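Local atomic coordinates of nine-heme cytochrome C (PDB entry 1OFW), a protein that probably carries electrons between its nine c-type hemes as part of a transmembrane redox complex that serves sulfate reduction. Residues Met80-Ile85 and Pro94-Ser99; Cys127-Asn132 and Ala214-Asn219; Ser243-Glu248 and Gly255-Met260. All blocks are in the same frame, centred on the assembly; numbering follows the deposited sequence.

Interaction 1: residues Met80-Ile85 and Pro94-Ser99. With HEC (heme c), chain G.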
loop_
_atom_site.group_PDB
_atom_site.type_symbol
_atom_site.label_atom_id
_atom_site.label_comp_id
_atom_site.label_asym_id
_atom_site.label_seq_id
_atom_site.Cartn_x
_atom_site.Cartn_y
_atom_site.Cartn_z
ATOM N N MET A 80 7.860 3.558 12.570
ATOM C CA MET A 80 7.847 3.382 11.122
ATOM C C MET A 80 6.564 2.751 10.621
ATOM O O MET A 80 6.188 2.951 9.469
ATOM C CB MET A 80 9.048 2.521 10.754
ATOM C CG MET A 80 10.383 3.143 11.185
ATOM S SD MET A 80 10.715 4.703 10.333
ATOM C CE MET A 80 11.118 5.769 11.685
ATOM N N HIS A 81 5.872 1.972 11.460
ATOM C CA HIS A 81 4.734 1.207 10.984
ATOM C C HIS A 81 3.410 1.473 11.700
ATOM O O HIS A 81 2.404 0.855 11.300
ATOM C CB HIS A 81 5.058 -0.257 11.152
ATOM C CG HIS A 81 6.358 -0.788 10.672
ATOM N ND1 HIS A 81 7.292 -1.104 11.620
ATOM C CD2 HIS A 81 6.914 -1.154 9.491
ATOM C CE1 HIS A 81 8.365 -1.610 11.041
ATOM N NE2 HIS A 81 8.165 -1.639 9.746
ATOM N N ALA A 82 3.381 2.329 12.714
ATOM C CA ALA A 82 2.137 2.508 13.458
ATOM C C ALA A 82 0.941 2.867 12.585
ATOM O O ALA A 82 1.024 3.717 11.701
ATOM C CB ALA A 82 2.306 3.635 14.469
ATOM N N THR A 83 -0.229 2.271 12.815
ATOM C CA THR A 83 -1.403 2.705 12.077
ATOM C C THR A 83 -2.487 3.303 12.946
ATOM O O THR A 83 -3.445 3.876 12.423
ATOM C CB THR A 83 -2.039 1.540 11.289
ATOM O OG1 THR A 83 -2.306 0.487 12.201
ATOM C CG2 THR A 83 -1.044 1.063 10.244
ATOM N N ASN A 84 -2.383 3.187 14.246
ATOM C CA ASN A 84 -3.409 3.750 15.120
ATOM C C ASN A 84 -2.798 4.839 15.997
ATOM O O ASN A 84 -2.659 4.710 17.203
ATOM C CB ASN A 84 -4.016 2.616 15.956
ATOM C CG ASN A 84 -3.008 1.854 16.785
ATOM O OD1 ASN A 84 -1.821 1.798 16.464
ATOM N ND2 ASN A 84 -3.465 1.232 17.872
ATOM N N ILE A 85 -2.383 5.921 15.359
ATOM C CA ILE A 85 -1.726 7.049 15.988
ATOM C C ILE A 85 -2.776 8.048 16.476
ATOM O O ILE A 85 -3.564 8.590 15.687
ATOM C CB ILE A 85 -0.776 7.752 14.995
ATOM C CG1 ILE A 85 0.241 6.781 14.394
ATOM C CG2 ILE A 85 -0.079 8.930 15.663
ATOM C CD1 ILE A 85 0.978 7.317 13.182
ATOM N N PRO A 94 2.275 12.923 14.999
ATOM C CA PRO A 94 3.248 12.196 14.157
ATOM C C PRO A 94 2.550 11.348 13.099
ATOM O O PRO A 94 1.394 10.957 13.165
ATOM C CB PRO A 94 3.998 11.309 15.143
ATOM C CG PRO A 94 3.814 11.984 16.465
ATOM C CD PRO A 94 2.428 12.523 16.398
ATOM N N VAL A 95 3.374 11.098 12.071
ATOM C CA VAL A 95 3.041 10.113 11.046
ATOM C C VAL A 95 4.124 9.044 11.074
ATOM O O VAL A 95 5.285 9.217 11.408
ATOM C CB VAL A 95 2.972 10.729 9.641
ATOM C CG1 VAL A 95 1.898 11.833 9.607
ATOM C CG2 VAL A 95 4.310 11.317 9.224
ATOM N N SER A 96 3.810 7.836 10.691
ATOM C CA SER A 96 4.673 6.767 10.267
ATOM C C SER A 96 4.606 6.524 8.747
ATOM O O SER A 96 3.730 7.089 8.084
ATOM C CB SER A 96 4.376 5.476 11.023
ATOM O OG SER A 96 3.181 4.965 10.485
ATOM N N CYS A 97 5.525 5.725 8.229
ATOM C CA CYS A 97 5.537 5.410 6.800
ATOM C C CYS A 97 4.202 4.777 6.417
ATOM O O CYS A 97 3.556 5.183 5.456
ATOM C CB CYS A 97 6.650 4.455 6.461
ATOM S SG CYS A 97 8.312 4.719 7.109
ATOM N N VAL A 98 3.799 3.787 7.220
ATOM C CA VAL A 98 2.573 3.056 6.897
ATOM C C VAL A 98 1.335 3.879 7.022
ATOM O O VAL A 98 0.413 3.839 6.190
ATOM C CB VAL A 98 2.498 1.792 7.775
ATOM C CG1 VAL A 98 1.175 1.062 7.581
ATOM C CG2 VAL A 98 3.657 0.884 7.450
ATOM N N SER A 99 1.093 4.718 7.989
ATOM C CA SER A 99 -0.040 5.535 8.302
ATOM C C SER A 99 -0.168 6.605 7.231
ATOM O O SER A 99 -1.318 6.791 6.824
ATOM C CB SER A 99 0.008 6.158 9.690
ATOM O OG SER A 99 0.706 7.385 9.627
HETATM FE FE HEC G . 9.491 -2.372 8.409
HETATM C CHA HEC G . 11.971 -1.278 10.505
HETATM C CHB HEC G . 9.489 -5.372 10.026
HETATM C CHC HEC G . 6.986 -3.463 6.368
HETATM C CHD HEC G . 9.483 0.662 6.842
HETATM N NA HEC G . 10.501 -3.122 9.960
HETATM C C1A HEC G . 11.486 -2.525 10.761
HETATM C C2A HEC G . 11.825 -3.380 11.876
HETATM C C3A HEC G . 11.123 -4.511 11.723
HETATM C C4A HEC G . 10.302 -4.375 10.522
HETATM C CMA HEC G . 11.132 -5.774 12.606
HETATM C CAA HEC G . 12.791 -2.985 13.000
HETATM C CBA HEC G . 14.275 -3.174 12.624
HETATM C CGA HEC G . 14.688 -4.615 12.408
HETATM O O1A HEC G . 14.538 -5.422 13.377
HETATM O O2A HEC G . 15.185 -4.925 11.298
HETATM N NB HEC G . 8.469 -4.075 8.236
HETATM C C1B HEC G . 8.636 -5.253 8.945
HETATM C C2B HEC G . 7.803 -6.295 8.378
HETATM C C3B HEC G . 7.097 -5.734 7.369
HETATM C C4B HEC G . 7.502 -4.353 7.284
HETATM C CMB HEC G . 7.818 -7.757 8.862
HETATM C CAB HEC G . 6.078 -6.355 6.408
HETATM C CBB HEC G . 4.964 -7.102 7.208
HETATM N NC HEC G . 8.480 -1.574 6.893
HETATM C C1C HEC G . 7.470 -2.183 6.171
HETATM C C2C HEC G . 6.993 -1.274 5.168
HETATM C C3C HEC G . 7.692 -0.123 5.285
HETATM C C4C HEC G . 8.603 -0.307 6.380
HETATM C CMC HEC G . 5.903 -1.671 4.150
HETATM C CAC HEC G . 7.656 1.129 4.389
HETATM C CBC HEC G . 6.241 1.732 4.235
HETATM N ND HEC G . 10.532 -0.678 8.603
HETATM C C1D HEC G . 10.431 0.446 7.814
HETATM C C2D HEC G . 11.499 1.377 8.148
HETATM C C3D HEC G . 12.208 0.817 9.141
HETATM C C4D HEC G . 11.587 -0.435 9.475
HETATM C CMD HEC G . 11.721 2.748 7.464
HETATM C CAD HEC G . 13.479 1.393 9.806
HETATM C CBD HEC G . 14.740 0.967 8.996
HETATM C CGD HEC G . 15.188 -0.435 9.293
HETATM O O1D HEC G . 15.326 -1.312 8.382
HETATM O O2D HEC G . 15.447 -0.693 10.499
#
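The last turn of helix 76-81 and the loop that follows it run past the start of helix 97-107, and M80 O accepts weak hydrogen bonds from two amides of that helix's first turn, C97 N at 3.1 Å and V98 N at 3.4 Å. The shortest hydrogen bond across the contact comes from S96. S96 OG sits between the backbone N and the carbonyl carbon (chi1 75°) and gives its proton to A82 O at 2.8 Å, in the carbonyl plane and on a lone pair. S96 OG also accepts from S99 N at 3.3 Å along a nearly straight line (167°), while S99 OG takes a weak bond from S96 N: a capping box, with S96 as N-cap. This opens the helix carrying C97 and C100, the cysteines of a CXXCH heme c motif that attaches heme 3, whereas H81, on the other side of the contact, serves heme 5. H81 NE2 reaches that iron at 2.0 Å, and its ND1 is bonded to D77 O, one turn back in its own helix, which fixes the ring's rotation and probably makes the imidazole a stronger donor to the metal. M80 lies beside it: its CB stands over one face of the imidazole, and M80 CG rests on the pyrrole at C3D of the heme, 3.6 Å away. Bent at chi2 and chi3, the chain then turns its SD toward the heme methyl CMD and C97 SG. Farther along, T83 CG2 meets V98 CG1 obliquely at 3.5 Å, a tight fit. I85 brings its CD1 against S99 OG, 3.6 Å off, and its other branch, CG2, against the carbonyl of P94.

Interaction 2: residues Cys127-Asn132 and Ala214-Asn219. With HEC (heme c), chain G.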
loop_
_atom_site.group_PDB
_atom_site.type_symbol
_atom_site.label_atom_id
_atom_site.label_comp_id
_atom_site.label_asym_id
_atom_site.label_seq_id
_atom_site.Cartn_x
_atom_site.Cartn_y
_atom_site.Cartn_z
ATOM N N CYS A 127 6.295 -5.970 2.699
ATOM C CA CYS A 127 7.485 -5.569 3.442
ATOM C C CYS A 127 8.641 -5.141 2.524
ATOM O O CYS A 127 9.333 -4.153 2.796
ATOM C CB CYS A 127 8.004 -6.688 4.331
ATOM S SG CYS A 127 6.832 -7.626 5.338
ATOM N N ALA A 128 8.848 -5.908 1.466
ATOM C CA ALA A 128 10.001 -5.779 0.592
ATOM C C ALA A 128 9.949 -4.513 -0.220
ATOM O O ALA A 128 10.959 -4.079 -0.756
ATOM C CB ALA A 128 10.131 -7.022 -0.307
ATOM N N THR A 129 8.792 -3.877 -0.318
ATOM C CA THR A 129 8.651 -2.602 -1.016
ATOM C C THR A 129 9.493 -1.545 -0.320
ATOM O O THR A 129 10.105 -0.696 -0.975
ATOM C CB THR A 129 7.178 -2.153 -1.108
ATOM O OG1 THR A 129 6.450 -3.193 -1.780
ATOM C CG2 THR A 129 7.073 -0.892 -1.926
ATOM N N CYS A 130 9.518 -1.606 1.014
ATOM C CA CYS A 130 10.400 -0.745 1.785
ATOM C C CYS A 130 11.719 -1.425 2.134
ATOM O O CYS A 130 12.765 -0.788 2.035
ATOM C CB CYS A 130 9.691 -0.281 3.056
ATOM S SG CYS A 130 8.206 0.670 2.689
ATOM N N HIS A 131 11.711 -2.631 2.608
ATOM C CA HIS A 131 12.897 -3.389 3.030
ATOM C C HIS A 131 13.561 -3.974 1.789
ATOM O O HIS A 131 13.371 -5.124 1.402
ATOM C CB HIS A 131 12.472 -4.435 4.071
ATOM C CG HIS A 131 11.979 -3.839 5.360
ATOM N ND1 HIS A 131 12.885 -3.431 6.347
ATOM C CD2 HIS A 131 10.754 -3.573 5.864
ATOM C CE1 HIS A 131 12.216 -2.948 7.367
ATOM N NE2 HIS A 131 10.908 -3.013 7.121
ATOM N N ASN A 132 14.286 -3.088 1.124
ATOM C CA ASN A 132 14.554 -3.145 -0.314
ATOM C C ASN A 132 16.010 -2.948 -0.675
ATOM O O ASN A 132 16.296 -2.680 -1.858
ATOM C CB ASN A 132 13.688 -2.051 -0.966
ATOM C CG ASN A 132 14.052 -0.633 -0.596
ATOM O OD1 ASN A 132 15.038 -0.364 0.065
ATOM N ND2 ASN A 132 13.285 0.368 -1.004
ATOM N N ALA A 214 1.340 4.066 -5.675
ATOM C CA ALA A 214 0.604 2.915 -6.198
ATOM C C ALA A 214 1.525 2.001 -6.957
ATOM O O ALA A 214 1.509 0.773 -6.775
ATOM C CB ALA A 214 -0.544 3.398 -7.075
ATOM N N GLN A 215 2.343 2.557 -7.849
ATOM C CA GLN A 215 3.236 1.742 -8.664
ATOM C C GLN A 215 4.153 0.843 -7.862
ATOM O O GLN A 215 4.446 -0.303 -8.182
ATOM C CB GLN A 215 4.120 2.659 -9.539
ATOM C CG GLN A 215 3.383 3.238 -10.747
ATOM C CD GLN A 215 4.263 4.292 -11.430
ATOM O OE1 GLN A 215 5.286 4.747 -10.928
ATOM N NE2 GLN A 215 3.824 4.737 -12.588
ATOM N N ALA A 216 4.688 1.359 -6.738
ATOM C CA ALA A 216 5.563 0.619 -5.872
ATOM C C ALA A 216 4.909 -0.534 -5.139
ATOM O O ALA A 216 5.504 -1.594 -5.027
ATOM C CB ALA A 216 6.140 1.543 -4.781
ATOM N N PHE A 217 3.693 -0.312 -4.637
ATOM C CA PHE A 217 3.035 -1.330 -3.800
ATOM C C PHE A 217 2.170 -2.284 -4.628
ATOM O O PHE A 217 1.931 -3.399 -4.160
ATOM C CB PHE A 217 2.224 -0.678 -2.673
ATOM C CG PHE A 217 3.184 -0.199 -1.574
ATOM C CD1 PHE A 217 3.706 1.070 -1.579
ATOM C CD2 PHE A 217 3.530 -1.089 -0.589
ATOM C CE1 PHE A 217 4.602 1.422 -0.557
ATOM C CE2 PHE A 217 4.374 -0.732 0.434
ATOM C CZ PHE A 217 4.881 0.543 0.459
ATOM N N HIS A 218 1.771 -1.874 -5.818
ATOM C CA HIS A 218 1.020 -2.765 -6.740
ATOM C C HIS A 218 2.061 -3.560 -7.492
ATOM O O HIS A 218 2.374 -3.285 -8.654
ATOM C CB HIS A 218 0.152 -1.927 -7.649
ATOM C CG HIS A 218 -0.909 -1.118 -6.978
ATOM N ND1 HIS A 218 -1.554 -0.111 -7.627
ATOM C CD2 HIS A 218 -1.464 -1.107 -5.742
ATOM C CE1 HIS A 218 -2.458 0.465 -6.846
ATOM N NE2 HIS A 218 -2.405 -0.144 -5.666
ATOM N N ASN A 219 2.646 -4.511 -6.781
ATOM C CA ASN A 219 3.938 -5.015 -7.239
ATOM C C ASN A 219 3.915 -6.455 -7.729
ATOM O O ASN A 219 4.961 -7.107 -7.733
ATOM C CB ASN A 219 4.959 -4.836 -6.110
ATOM C CG ASN A 219 4.494 -5.440 -4.807
ATOM O OD1 ASN A 219 3.694 -6.377 -4.720
ATOM N ND2 ASN A 219 4.995 -4.863 -3.713
HETATM FE FE HEC G . 9.491 -2.372 8.409
HETATM C CHA HEC G . 11.971 -1.278 10.505
HETATM C CHB HEC G . 9.489 -5.372 10.026
HETATM C CHC HEC G . 6.986 -3.463 6.368
HETATM C CHD HEC G . 9.483 0.662 6.842
HETATM N NA HEC G . 10.501 -3.122 9.960
HETATM C C1A HEC G . 11.486 -2.525 10.761
HETATM C C2A HEC G . 11.825 -3.380 11.876
HETATM C C3A HEC G . 11.123 -4.511 11.723
HETATM C C4A HEC G . 10.302 -4.375 10.522
HETATM C CMA HEC G . 11.132 -5.774 12.606
HETATM C CAA HEC G . 12.791 -2.985 13.000
HETATM C CBA HEC G . 14.275 -3.174 12.624
HETATM C CGA HEC G . 14.688 -4.615 12.408
HETATM O O1A HEC G . 14.538 -5.422 13.377
HETATM O O2A HEC G . 15.185 -4.925 11.298
HETATM N NB HEC G . 8.469 -4.075 8.236
HETATM C C1B HEC G . 8.636 -5.253 8.945
HETATM C C2B HEC G . 7.803 -6.295 8.378
HETATM C C3B HEC G . 7.097 -5.734 7.369
HETATM C C4B HEC G . 7.502 -4.353 7.284
HETATM C CMB HEC G . 7.818 -7.757 8.862
HETATM C CAB HEC G . 6.078 -6.355 6.408
HETATM C CBB HEC G . 4.964 -7.102 7.208
HETATM N NC HEC G . 8.480 -1.574 6.893
HETATM C C1C HEC G . 7.470 -2.183 6.171
HETATM C C2C HEC G . 6.993 -1.274 5.168
HETATM C C3C HEC G . 7.692 -0.123 5.285
HETATM C C4C HEC G . 8.603 -0.307 6.380
HETATM C CMC HEC G . 5.903 -1.671 4.150
HETATM C CAC HEC G . 7.656 1.129 4.389
HETATM C CBC HEC G . 6.241 1.732 4.235
HETATM N ND HEC G . 10.532 -0.678 8.603
HETATM C C1D HEC G . 10.431 0.446 7.814
HETATM C C2D HEC G . 11.499 1.377 8.148
HETATM C C3D HEC G . 12.208 0.817 9.141
HETATM C C4D HEC G . 11.587 -0.435 9.475
HETATM C CMD HEC G . 11.721 2.748 7.464
HETATM C CAD HEC G . 13.479 1.393 9.806
HETATM C CBD HEC G . 14.740 0.967 8.996
HETATM C CGD HEC G . 15.188 -0.435 9.293
HETATM O O1D HEC G . 15.326 -1.312 8.382
HETATM O O2D HEC G . 15.447 -0.693 10.499
#
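The apolar core of this contact is a methyl group set on a ring. T129, in helix 124-130, keeps CG2 anti to the backbone N, and that methyl stands over the centre of the F217 face, 3.5 Å from the ring centroid and 10° off its normal: a CH-pi contact almost straight down the axis. T129 CB follows it over the same face and comes within 3.5 Å of F217 CE2. Roughly at right angles to the ring axis, T129 CG2 also meets A216 CB at 3.9 Å and, beside it, A216 O.

Sulfur approaches the same ring differently. C130 SG comes in at the rim, 4.0 Å from F217 CZ, a cysteine sulfur-aromatic contact near the ring plane, with the heme methyl CMC also at that edge. The ring of W126 meets F217 as well, their planes inclined at about 50°.

Polar groups gather beside the methyl. T129 OG1, anti to the carbonyl carbon, hydrogen-bonds to A125 O one turn back; N219 ND2 lies 2.9 Å from T129 OG1 and makes a weak bond to A125 O too, so both side chains converge on one carbonyl.

Covalent and metal bonds anchor the first segment to heme 5. C127 SG is joined to CAB and C130 SG to CAC, and H131 NE2 binds the iron at 2.0 Å, with its ND1 bonded to K31 O. Across the contact, H218 is an axial ligand of heme 4 together with H115. A CXXCH heme c attachment helix is thus packed against helix 212-217, just after which H218 ligates heme 4, the extra heme placed asymmetrically between the two tetraheme clusters.

Interaction 3: residues Ser243-Glu248 and Gly255-Met260. With HEC (heme c), chain I.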
loop_
_atom_site.group_PDB
_atom_site.type_symbol
_atom_site.label_atom_id
_atom_site.label_comp_id
_atom_site.label_asym_id
_atom_site.label_seq_id
_atom_site.Cartn_x
_atom_site.Cartn_y
_atom_site.Cartn_z
ATOM N N SER A 243 -18.258 -19.623 -5.713
ATOM C CA SER A 243 -17.583 -20.810 -5.196
ATOM C C SER A 243 -17.384 -20.728 -3.694
ATOM O O SER A 243 -17.302 -21.751 -2.989
ATOM C CB SER A 243 -16.192 -20.990 -5.808
ATOM O OG SER A 243 -16.205 -21.474 -7.112
ATOM N N CYS A 244 -17.273 -19.511 -3.154
ATOM C CA CYS A 244 -17.044 -19.261 -1.759
ATOM C C CYS A 244 -18.245 -18.634 -1.037
ATOM O O CYS A 244 -18.355 -18.833 0.179
ATOM C CB CYS A 244 -15.814 -18.365 -1.573
ATOM S SG CYS A 244 -14.293 -19.180 -2.118
ATOM N N HIS A 245 -19.066 -17.895 -1.768
ATOM C CA HIS A 245 -20.226 -17.216 -1.228
ATOM C C HIS A 245 -21.502 -17.940 -1.653
ATOM O O HIS A 245 -21.862 -17.931 -2.822
ATOM C CB HIS A 245 -20.211 -15.741 -1.698
ATOM C CG HIS A 245 -19.065 -14.967 -1.147
ATOM N ND1 HIS A 245 -19.063 -14.442 0.105
ATOM C CD2 HIS A 245 -17.850 -14.655 -1.669
ATOM C CE1 HIS A 245 -17.903 -13.830 0.324
ATOM N NE2 HIS A 245 -17.142 -13.937 -0.743
ATOM N N THR A 246 -22.121 -18.593 -0.665
ATOM C CA THR A 246 -23.297 -19.408 -0.970
ATOM C C THR A 246 -24.500 -18.516 -1.205
ATOM O O THR A 246 -24.540 -17.405 -0.694
ATOM C CB THR A 246 -23.547 -20.376 0.201
ATOM O OG1 THR A 246 -23.673 -19.664 1.446
ATOM C CG2 THR A 246 -22.328 -21.281 0.320
ATOM N N LYS A 247 -25.459 -19.012 -1.986
ATOM C CA LYS A 247 -26.696 -18.247 -2.185
ATOM C C LYS A 247 -27.449 -18.034 -0.875
ATOM O O LYS A 247 -27.928 -16.938 -0.595
ATOM C CB LYS A 247 -27.548 -18.956 -3.232
ATOM C CG LYS A 247 -28.933 -18.299 -3.382
ATOM C CD LYS A 247 -29.768 -19.182 -4.299
ATOM C CE LYS A 247 -31.267 -18.881 -4.214
ATOM N NZ LYS A 247 -31.910 -19.747 -3.198
ATOM N N GLU A 248 -27.566 -19.015 -0.024
ATOM C CA GLU A 248 -28.170 -18.986 1.280
ATOM C C GLU A 248 -27.190 -18.798 2.430
ATOM O O GLU A 248 -25.971 -18.920 2.338
ATOM C CB GLU A 248 -28.962 -20.314 1.491
ATOM C CG GLU A 248 -29.961 -20.536 0.343
ATOM C CD GLU A 248 -31.123 -19.549 0.482
ATOM O OE1 GLU A 248 -31.698 -19.566 1.592
ATOM O OE2 GLU A 248 -31.477 -18.808 -0.451
ATOM N N GLY A 255 -18.603 -14.850 8.689
ATOM C CA GLY A 255 -17.993 -13.638 8.167
ATOM C C GLY A 255 -18.204 -13.444 6.674
ATOM O O GLY A 255 -17.952 -12.374 6.096
ATOM N N ARG A 256 -18.640 -14.523 6.007
ATOM C CA ARG A 256 -18.865 -14.454 4.565
ATOM C C ARG A 256 -20.303 -14.038 4.246
ATOM O O ARG A 256 -21.226 -14.746 4.628
ATOM C CB ARG A 256 -18.671 -15.783 3.821
ATOM C CG ARG A 256 -17.229 -16.239 3.802
ATOM C CD ARG A 256 -17.178 -17.562 3.019
ATOM N NE ARG A 256 -16.016 -18.296 3.478
ATOM C CZ ARG A 256 -15.562 -19.375 2.857
ATOM N NH1 ARG A 256 -16.147 -19.822 1.756
ATOM N NH2 ARG A 256 -14.495 -19.970 3.371
ATOM N N PRO A 257 -20.492 -12.940 3.533
ATOM C CA PRO A 257 -21.845 -12.628 3.062
ATOM C C PRO A 257 -22.360 -13.669 2.102
ATOM O O PRO A 257 -21.612 -14.356 1.399
ATOM C CB PRO A 257 -21.677 -11.320 2.279
ATOM C CG PRO A 257 -20.344 -10.784 2.648
ATOM C CD PRO A 257 -19.512 -11.908 3.156
ATOM N N ASN A 258 -23.693 -13.845 2.047
ATOM C CA ASN A 258 -24.257 -14.658 0.984
ATOM C C ASN A 258 -24.025 -13.987 -0.354
ATOM O O ASN A 258 -23.579 -12.841 -0.408
ATOM C CB ASN A 258 -25.726 -14.963 1.244
ATOM C CG ASN A 258 -26.752 -13.936 0.885
ATOM O OD1 ASN A 258 -26.525 -12.754 0.674
ATOM N ND2 ASN A 258 -27.994 -14.429 0.757
ATOM N N LEU A 259 -24.268 -14.713 -1.422
ATOM C CA LEU A 259 -23.807 -14.232 -2.728
ATOM C C LEU A 259 -24.467 -12.935 -3.122
ATOM O O LEU A 259 -23.768 -12.056 -3.653
ATOM C CB LEU A 259 -24.008 -15.304 -3.787
ATOM C CG LEU A 259 -23.534 -15.017 -5.191
ATOM C CD1 LEU A 259 -22.017 -14.744 -5.214
ATOM C CD2 LEU A 259 -23.818 -16.137 -6.188
ATOM N N MET A 260 -25.771 -12.739 -2.971
ATOM C CA MET A 260 -26.336 -11.428 -3.299
ATOM C C MET A 260 -25.669 -10.286 -2.535
ATOM O O MET A 260 -25.334 -9.231 -3.071
ATOM C CB MET A 260 -27.838 -11.398 -2.960
ATOM C CG MET A 260 -28.494 -10.098 -3.384
ATOM S SD MET A 260 -30.240 -10.098 -2.950
ATOM C CE MET A 260 -30.068 -10.063 -1.161
HETATM FE FE HEC I . -15.452 -12.894 -0.911
HETATM C CHA HEC I . -15.793 -11.739 2.343
HETATM C CHB HEC I . -17.404 -10.341 -2.000
HETATM C CHC HEC I . -14.942 -13.927 -4.140
HETATM C CHD HEC I . -13.790 -15.648 0.261
HETATM N NA HEC I . -16.342 -11.346 -0.010
HETATM C C1A HEC I . -16.324 -10.992 1.314
HETATM C C2A HEC I . -16.998 -9.714 1.483
HETATM C C3A HEC I . -17.433 -9.329 0.274
HETATM C C4A HEC I . -17.087 -10.359 -0.663
HETATM C CMA HEC I . -18.173 -8.036 -0.088
HETATM C CAA HEC I . -17.174 -8.988 2.829
HETATM C CBA HEC I . -16.082 -7.885 2.886
HETATM C CGA HEC I . -14.663 -8.393 2.743
HETATM O O1A HEC I . -14.144 -8.900 3.764
HETATM O O2A HEC I . -14.072 -8.302 1.649
HETATM N NB HEC I . -16.092 -12.308 -2.705
HETATM C C1B HEC I . -16.926 -11.226 -2.958
HETATM C C2B HEC I . -17.183 -11.156 -4.376
HETATM C C3B HEC I . -16.413 -12.079 -4.973
HETATM C C4B HEC I . -15.759 -12.832 -3.932
HETATM C CMB HEC I . -18.176 -10.161 -5.000
HETATM C CAB HEC I . -16.228 -12.389 -6.441
HETATM C CBB HEC I . -15.562 -11.256 -7.253
HETATM N NC HEC I . -14.525 -14.468 -1.743
HETATM C C1C HEC I . -14.441 -14.732 -3.093
HETATM C C2C HEC I . -13.821 -16.032 -3.302
HETATM C C3C HEC I . -13.559 -16.525 -2.092
HETATM C C4C HEC I . -13.945 -15.565 -1.106
HETATM C CMC HEC I . -13.657 -16.699 -4.659
HETATM C CAC HEC I . -13.033 -17.922 -1.693
HETATM C CBC HEC I . -11.751 -18.317 -2.464
HETATM N ND HEC I . -14.844 -13.527 0.888
HETATM C C1D HEC I . -14.211 -14.722 1.176
HETATM C C2D HEC I . -14.021 -14.826 2.604
HETATM C C3D HEC I . -14.596 -13.764 3.186
HETATM C C4D HEC I . -15.117 -12.939 2.115
HETATM C CMD HEC I . -13.274 -16.001 3.264
HETATM C CAD HEC I . -14.759 -13.417 4.665
HETATM C CBD HEC I . -13.571 -12.574 5.191
HETATM C CGD HEC I . -13.807 -12.302 6.679
HETATM O O1D HEC I . -14.034 -13.303 7.382
HETATM O O2D HEC I . -13.787 -11.135 7.115
HETATM O O HOH W 1 -22.151 -17.066 2.165
HETATM O O HOH W 2 -27.636 -14.787 -2.355
#
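H245 loses more surface here than any other residue, because its imidazole is held at both nitrogens. H245 NE2 binds the heme iron at 2.0 Å, opposite H230, while H245 ND1 donates to P257 O at 2.9 Å; the acceptor lies in the ring plane and offers a lone pair in its own carbonyl plane. Water 1 donates to that same carbonyl and to T246 OG1. Bonds at both ring nitrogens leave it little rotation and probably push electron density toward the iron.

R256 lies over a heme pyrrole. Extended from CG to NE, its chain lays CG on the ring at C2D and C3D and passes the methyl CMD, 3.6 Å from R256 NE. R256 NH1 then donates to C244 O at 2.9 Å, which lies in the guanidinium plane and is met on a lone pair. C244, its SG bound to heme CAC, belongs with C241 and H245 to the CXXCH motif of heme 7.

L259 opens helix 259-273. L259 N donates to T246 O at 2.8 Å, from above the carbonyl plane, and its CB and CD1 lie along H245 O and CB, with CG anti to the backbone N (chi1 -177°). Before it, N258 is the N-cap: OD1 takes A261 N, and ND2 makes a weak bond to K247 O. Water 2 links that carbonyl to M260 N.

In the fold
From the N terminus, interaction 1 comes first, closing a loop of eight residues between its segments and so bringing the end of helix 76-81 to the start of helix 97-107 in the first cytochrome c3-like region. Interaction 2 follows, after interaction 1 has closed; it spans 81 residues and ties helix 124-130 of that region to helix 212-217 in the second. Interaction 3 closes last, round six residues leading into helix 259-273. The three lie in series, with none nested or crossing. Interactions 1 and 2 meet at heme 5, where H81 NE2 and H131 NE2 lie 4.0 Å apart as its two axial ligands. Interaction 3 stands apart at heme 7, its nearest atoms about 21 Å from either.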